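PDB 4OR8: membrane-associated protein VP24 from Marburg virus - Musoke, Kenya, 1980, which may act as a minor matrix protein of the virion, with a role in assembly of the viral nucleocapsid and in budding. Local coordinates for the interface of chains A and B. Residues are numbered along the deposited sequence; one frame, centred on the assembly and turned at random. Chains: chain A/B, Membrane-associated protein VP24.

The interface of chains A and B. Residues chain A 74, 83, 86, 90, 94; chain B 253-255.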
# COMPACT_ATOMS: atom_id res chain seq x y z
N LEU A 74 -7.10 -17.17 5.43
CA LEU A 74 -7.58 -17.58 4.12
C LEU A 74 -7.22 -19.03 3.81
O LEU A 74 -7.96 -19.74 3.13
CB LEU A 74 -7.01 -16.66 3.03
CG LEU A 74 -7.63 -15.26 2.93
CD1 LEU A 74 -6.76 -14.37 2.06
CD2 LEU A 74 -9.03 -15.36 2.36
N TRP A 83 -14.72 -13.61 1.43
CA TRP A 83 -13.39 -13.95 0.95
C TRP A 83 -13.36 -15.24 0.15
O TRP A 83 -12.30 -15.68 -0.30
CB TRP A 83 -12.41 -14.07 2.13
CG TRP A 83 -12.14 -12.77 2.83
CD1 TRP A 83 -12.75 -12.30 3.95
CD2 TRP A 83 -11.17 -11.79 2.46
NE1 TRP A 83 -12.23 -11.08 4.30
CE2 TRP A 83 -11.25 -10.74 3.40
CE3 TRP A 83 -10.24 -11.69 1.42
CZ2 TRP A 83 -10.44 -9.61 3.34
CZ3 TRP A 83 -9.43 -10.56 1.36
CH2 TRP A 83 -9.54 -9.54 2.31
N THR A 86 -12.01 -15.19 -3.29
CA THR A 86 -10.57 -14.99 -3.24
C THR A 86 -9.90 -16.34 -3.02
O THR A 86 -8.89 -16.65 -3.66
CB THR A 86 -10.17 -14.00 -2.12
OG1 THR A 86 -10.79 -12.73 -2.35
CG2 THR A 86 -8.66 -13.81 -2.09
N PHE A 90 -7.60 -18.15 -6.04
CA PHE A 90 -6.29 -18.68 -5.70
C PHE A 90 -6.45 -20.03 -5.01
O PHE A 90 -5.83 -20.27 -3.97
CB PHE A 90 -5.54 -17.71 -4.80
CG PHE A 90 -5.31 -16.37 -5.42
CD1 PHE A 90 -6.19 -15.33 -5.19
CD2 PHE A 90 -4.21 -16.15 -6.24
CE1 PHE A 90 -5.98 -14.09 -5.77
CE2 PHE A 90 -4.00 -14.92 -6.82
CZ PHE A 90 -4.88 -13.88 -6.58
N PHE A 94 -4.91 -21.27 -1.29
CA PHE A 94 -5.67 -21.30 -0.05
C PHE A 94 -6.53 -22.56 0.10
O PHE A 94 -6.89 -22.94 1.22
CB PHE A 94 -6.55 -20.05 0.08
CG PHE A 94 -5.79 -18.77 -0.11
CD1 PHE A 94 -4.88 -18.33 0.83
CD2 PHE A 94 -5.99 -18.00 -1.25
CE1 PHE A 94 -4.18 -17.16 0.65
CE2 PHE A 94 -5.30 -16.82 -1.43
CZ PHE A 94 -4.39 -16.40 -0.48
N GLN B 253 -11.63 -8.04 -6.40
CA GLN B 253 -11.48 -8.83 -5.18
C GLN B 253 -10.85 -8.01 -4.05
O GLN B 253 -10.03 -7.13 -4.30
CB GLN B 253 -10.65 -10.08 -5.45
CG GLN B 253 -9.19 -9.78 -5.74
CD GLN B 253 -8.28 -10.88 -5.26
OE1 GLN B 253 -8.73 -11.95 -4.86
NE2 GLN B 253 -6.97 -10.63 -5.29
N PRO B 254 -11.23 -8.31 -2.80
CA PRO B 254 -10.72 -7.59 -1.63
C PRO B 254 -9.24 -7.83 -1.34
O PRO B 254 -8.62 -7.03 -0.64
CB PRO B 254 -11.56 -8.15 -0.48
CG PRO B 254 -12.01 -9.48 -0.95
CD PRO B 254 -12.25 -9.31 -2.41
N LEU B 255 -8.67 -8.91 -1.88
CA LEU B 255 -7.26 -9.20 -1.63
C LEU B 255 -6.36 -8.26 -2.41
O LEU B 255 -6.63 -7.91 -3.56
CB LEU B 255 -6.94 -10.65 -1.98
CG LEU B 255 -5.55 -11.12 -1.57
CD1 LEU B 255 -5.45 -11.18 -0.05
CD2 LEU B 255 -5.19 -12.46 -2.20
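The side-chain carbonyl OE1 of B:Gln253 meets the hydroxyl OG1 of A:Thr86 at 3.3 Å, a weak hydrogen bond in which the threonine is the donor. It belongs to one patch of a two-fold symmetric interface between copies of filovirus VP24, a protein of pyramidal fold. The last modelled residues of chain B, the loop segment 253-255, lie against helices 68-76, 84-89 and 91-94 and the 3-10 helix 81-83 of chain A, with A:Phe90 in the loop between two of them. VP24 may be a monomer or a homotetramer, and the structure alone does not show whether this pairing is biological. The glutamine CG sits between its backbone N and carbonyl carbon (chi1 69°), and with the bend at chi2 the amide is carried across the threonine at about a right angle. Beyond it, the amide carbon CD of B:Gln253 lies at the edge of the A:Phe90 ring, in its plane, with NE2 of the glutamine 3.6 Å from CE1 of the phenylalanine; ring and amide planes are 35° apart. At the other end of the patch, B:Pro254 lays CG over one face of the six-membered ring of A:Trp83, 3.9 Å from the centroid, in a CH-pi contact displaced toward the CE3-CZ3 rim. Between these two aromatic residues, A:Thr86 turns its methyl CG2 to B:Leu255, 3.6 Å from CB, while its hydroxyl faces the glutamine and proline. With CG anti to the backbone N (chi1 -172°), the leucine reaches inward among apolar side chains of chain A. One branch of B:Leu255, CD1, touches CD1 of A:Leu74 at 4.0 Å, and the other, CD2, lies 4.0 Å from CE1 of A:Phe90. A:Phe94, which itself barely meets chain B, takes CD1 of A:Leu74 over one face and probably helps to place that branch against B:Leu255.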